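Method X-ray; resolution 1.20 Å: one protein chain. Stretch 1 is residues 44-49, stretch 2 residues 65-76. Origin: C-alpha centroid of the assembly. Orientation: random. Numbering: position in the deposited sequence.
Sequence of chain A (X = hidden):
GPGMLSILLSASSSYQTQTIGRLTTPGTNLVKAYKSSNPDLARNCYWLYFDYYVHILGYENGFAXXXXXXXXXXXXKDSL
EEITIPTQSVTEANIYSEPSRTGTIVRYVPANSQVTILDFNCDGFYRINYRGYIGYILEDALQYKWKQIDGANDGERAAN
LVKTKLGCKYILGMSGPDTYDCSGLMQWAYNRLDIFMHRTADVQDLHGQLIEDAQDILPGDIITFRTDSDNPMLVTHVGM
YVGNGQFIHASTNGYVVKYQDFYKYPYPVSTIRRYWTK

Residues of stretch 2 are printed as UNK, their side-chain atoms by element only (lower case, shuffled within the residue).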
# COMPACT_ATOMS: atom_id res chain seq x y z
N ASN A 44 -11.09 -18.05 -6.47
CA ASN A 44 -10.11 -17.00 -6.23
C ASN A 44 -10.44 -16.31 -4.91
O ASN A 44 -11.60 -16.18 -4.52
CB ASN A 44 -10.10 -15.98 -7.36
CG ASN A 44 -11.43 -15.32 -7.58
OD1 ASN A 44 -12.43 -15.97 -7.95
ND2 ASN A 44 -11.47 -14.00 -7.41
N CYS A 45 -9.39 -15.90 -4.20
CA CYS A 45 -9.60 -15.26 -2.90
C CYS A 45 -10.16 -13.85 -3.04
O CYS A 45 -10.90 -13.40 -2.16
CB CYS A 45 -8.33 -15.29 -2.04
SG CYS A 45 -6.80 -14.70 -2.84
N TYR A 46 -9.76 -13.15 -4.09
CA TYR A 46 -10.17 -11.78 -4.41
C TYR A 46 -9.51 -11.48 -5.76
O TYR A 46 -9.11 -12.40 -6.47
CB TYR A 46 -9.80 -10.79 -3.27
CG TYR A 46 -8.41 -10.94 -2.66
CD1 TYR A 46 -7.26 -10.61 -3.38
CD2 TYR A 46 -8.26 -11.44 -1.36
CE1 TYR A 46 -6.01 -10.75 -2.79
CE2 TYR A 46 -7.01 -11.60 -0.78
CZ TYR A 46 -5.89 -11.27 -1.51
OH TYR A 46 -4.60 -11.40 -1.04
N TRP A 47 -9.40 -10.20 -6.11
CA TRP A 47 -8.70 -9.74 -7.28
C TRP A 47 -7.70 -8.68 -6.86
O TRP A 47 -7.79 -8.09 -5.79
CB TRP A 47 -9.66 -9.07 -8.27
CG TRP A 47 -10.67 -9.98 -8.93
CD1 TRP A 47 -10.64 -10.41 -10.23
CD2 TRP A 47 -11.86 -10.54 -8.37
NE1 TRP A 47 -11.73 -11.18 -10.53
CE2 TRP A 47 -12.51 -11.28 -9.40
CE3 TRP A 47 -12.47 -10.47 -7.12
CZ2 TRP A 47 -13.72 -11.98 -9.20
CZ3 TRP A 47 -13.69 -11.16 -6.92
CH2 TRP A 47 -14.28 -11.90 -7.95
N LEU A 48 -6.73 -8.43 -7.73
CA LEU A 48 -5.91 -7.22 -7.64
C LEU A 48 -6.09 -6.41 -8.91
O LEU A 48 -6.64 -6.91 -9.89
CB LEU A 48 -4.43 -7.52 -7.38
CG LEU A 48 -4.13 -8.15 -6.03
CD1 LEU A 48 -2.65 -8.48 -5.96
CD2 LEU A 48 -4.57 -7.27 -4.87
N TYR A 49 -5.66 -5.13 -8.88
CA TYR A 49 -6.15 -4.13 -9.83
C TYR A 49 -5.03 -3.35 -10.52
O TYR A 49 -3.93 -3.19 -9.99
CB TYR A 49 -7.15 -3.18 -9.14
CG TYR A 49 -8.33 -3.94 -8.61
CD1 TYR A 49 -9.33 -4.38 -9.45
CD2 TYR A 49 -8.37 -4.36 -7.28
CE1 TYR A 49 -10.40 -5.11 -8.99
CE2 TYR A 49 -9.39 -5.13 -6.82
CZ TYR A 49 -10.41 -5.51 -7.67
OH TYR A 49 -11.46 -6.29 -7.20
N UNK A 65 4.04 -14.70 -7.24
CA UNK A 65 3.73 -14.62 -5.83
C UNK A 65 4.01 -13.18 -5.41
O UNK A 65 5.16 -12.73 -5.49
n UNK A 65 3.19 -15.88 -1.70
c UNK A 65 4.63 -15.57 -5.06
c UNK A 65 4.20 -15.77 -3.65
c UNK A 65 3.09 -15.38 -2.97
n UNK A 65 4.96 -16.51 -2.76
c UNK A 65 4.33 -16.55 -1.59
N UNK A 66 2.97 -12.44 -5.02
CA UNK A 66 3.07 -11.01 -4.76
C UNK A 66 2.68 -10.72 -3.32
O UNK A 66 1.95 -11.48 -2.68
c UNK A 66 2.73 -10.48 -7.22
c UNK A 66 2.28 -10.15 -5.78
c UNK A 66 0.77 -10.39 -5.65
N UNK A 67 3.12 -9.56 -2.86
CA UNK A 67 2.92 -9.17 -1.48
C UNK A 67 2.62 -7.70 -1.40
O UNK A 67 3.29 -6.88 -2.05
c UNK A 67 4.06 -9.10 0.84
n UNK A 67 6.47 -8.60 1.19
n UNK A 67 7.86 -6.80 1.52
n UNK A 67 5.85 -6.87 2.60
c UNK A 67 4.16 -9.48 -0.66
c UNK A 67 6.72 -7.42 1.78
c UNK A 67 5.35 -9.45 1.54
N UNK A 68 1.61 -7.37 -0.59
CA UNK A 68 1.29 -5.99 -0.22
C UNK A 68 1.25 -5.97 1.30
O UNK A 68 0.37 -6.58 1.90
c UNK A 68 0.02 -5.59 -2.35
c UNK A 68 -0.41 -4.10 -0.35
c UNK A 68 -1.39 -5.72 -2.94
c UNK A 68 -0.03 -5.53 -0.83
N UNK A 69 2.22 -5.34 1.94
CA UNK A 69 2.24 -5.36 3.40
C UNK A 69 2.31 -6.78 3.93
O UNK A 69 3.20 -7.55 3.58
N UNK A 70 1.36 -7.11 4.79
CA UNK A 70 1.31 -8.42 5.40
C UNK A 70 0.57 -9.43 4.55
O UNK A 70 0.48 -10.59 4.95
c UNK A 70 0.63 -8.36 6.78
o UNK A 70 -0.69 -7.85 6.62
c UNK A 70 1.34 -7.43 7.74
N UNK A 71 -0.00 -9.05 3.42
CA UNK A 71 -0.82 -9.91 2.60
C UNK A 71 -0.02 -10.44 1.42
O UNK A 71 0.66 -9.68 0.74
c UNK A 71 -2.04 -9.13 2.09
o UNK A 71 -3.94 -10.66 3.44
o UNK A 71 -4.59 -11.76 1.62
c UNK A 71 -3.94 -10.85 2.20
c UNK A 71 -3.08 -9.94 1.33
N UNK A 72 -0.13 -11.73 1.14
CA UNK A 72 0.45 -12.32 -0.05
C UNK A 72 -0.58 -13.16 -0.80
O UNK A 72 -1.52 -13.72 -0.22
o UNK A 72 1.52 -15.48 0.34
c UNK A 72 1.44 -14.41 0.97
c UNK A 72 1.74 -13.13 0.25
o UNK A 72 1.07 -14.36 2.17
N UNK A 73 -0.38 -13.26 -2.11
CA UNK A 73 -1.27 -14.01 -2.97
C UNK A 73 -0.54 -14.29 -4.28
O UNK A 73 0.60 -13.87 -4.49
s UNK A 73 -2.41 -11.72 -4.06
c UNK A 73 -2.58 -13.26 -3.20
N UNK A 74 -1.23 -14.99 -5.17
CA UNK A 74 -0.67 -15.42 -6.44
C UNK A 74 -1.57 -14.92 -7.56
O UNK A 74 -2.80 -15.11 -7.49
c UNK A 74 0.32 -17.56 -5.51
c UNK A 74 3.79 -18.55 -6.75
c UNK A 74 -0.60 -16.93 -6.50
n UNK A 74 1.16 -18.41 -3.59
c UNK A 74 2.51 -18.00 -6.86
c UNK A 74 4.23 -19.09 -5.54
c UNK A 74 0.06 -17.82 -4.19
c UNK A 74 2.14 -18.56 -4.54
c UNK A 74 3.41 -19.11 -4.42
c UNK A 74 1.67 -18.00 -5.74
N UNK A 75 -0.98 -14.30 -8.57
CA UNK A 75 -1.67 -13.76 -9.73
C UNK A 75 -0.95 -14.19 -11.00
O UNK A 75 0.25 -14.40 -11.02
c UNK A 75 -0.52 -10.02 -9.68
c UNK A 75 -0.41 -11.52 -9.63
c UNK A 75 -1.79 -12.20 -9.70
c UNK A 75 -2.71 -11.80 -8.56
N UNK A 76 -1.68 -14.26 -12.11
CA UNK A 76 -1.04 -14.68 -13.36
C UNK A 76 0.16 -13.81 -13.65
O UNK A 76 0.07 -12.59 -13.56
o UNK A 76 -1.41 -14.82 -15.72
c UNK A 76 -2.04 -14.54 -14.48

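Position 65, in a strand that begins earlier in the chain, has one carbon leading to a five-membered ring of three carbons and two nitrogens, out of reach of stretch 1. It is His 65. At position 66 one carbon carries two others, a beta-branched fork pointing toward stretch 1, where one methyl lies 3.9 Å from Leu 48 CD1. This is Val 66.

Position 67 has three carbons, a nitrogen, then a carbon bearing two more nitrogens: a guanidinium, and so Arg 67. Its CA-to-CB bond points away from stretch 1, as strand alternation demands. Position 68 returns toward it with four carbons forked at the first, one arm two carbons long. The tip of that arm sits 4.0 Å from Leu 48 CD2, and the residue is Ile 68.

Position 69 has no side-chain atoms. It is Gly 69, and its phi of 59° and psi of -126° suit the type II' turn that runs from Ile 68 to position 71; positive phi by itself favours glycine. The carbonyl Gly 69 O also accepts a hydrogen bond from Arg 67 NH1 at 2.9 Å. Position 70 carries one oxygen and one carbon on its first carbon, the fork of Thr 70, exposed and clear of stretch 1.

Position 71 shows three carbons, the last holding two oxygens, one of them 2.7 Å from Tyr 46 OH. The carboxylate at the end of that chain length makes it Glu 71. Position 72 has a carboxylate one carbon shorter, and its CA-to-CB bond points away from stretch 1: Asp 72. Its OD2 accepts a hydrogen bond from His 65 NE2 at 2.7 Å, tying together the two strands of the hairpin.

Position 73 is one carbon and one sulfur, the sulfur 3.8 Å from Leu 48 CD1. It is Cys 73, whose SG also lies 3.9 Å from Tyr 46 CE1, approaching the ring obliquely. Position 74 has one carbon, then fused five- and six-membered rings holding eight carbons and one nitrogen, an indole; the CA-to-CB bond points away from stretch 1, and the residue is Trp 74. Position 75 repeats the four-carbon fork, its short arm 4.2 Å from Leu 48 CD1, and is Ile 75. Position 76, one carbon and one oxygen, is Ser 76, beyond reach of stretch 1.

The rule here is alternation on a hairpin. Backbone pairs between Val 66 and Cys 73 and between Ile 68 and Glu 71 fix the two strands, so that Val 66, Ile 68, Glu 71, Cys 73 and Ile 75 all point toward stretch 1. The strand that ends stretch 1 crosses strand 71-76 at 70°, and side chains rather than backbone hydrogen bonds join the stretches. Leu 48 packs against the apolar patch made by Val 66, Ile 68, Cys 73 and Ile 75. Beside it, the Tyr 46 hydroxyl donates to Glu 71 OE2 at 2.7 Å, near the ring plane, giving a buried tyrosine a polar partner for its hydroxyl.

Stretch 2 65-76: HVRIGTEDCWIS
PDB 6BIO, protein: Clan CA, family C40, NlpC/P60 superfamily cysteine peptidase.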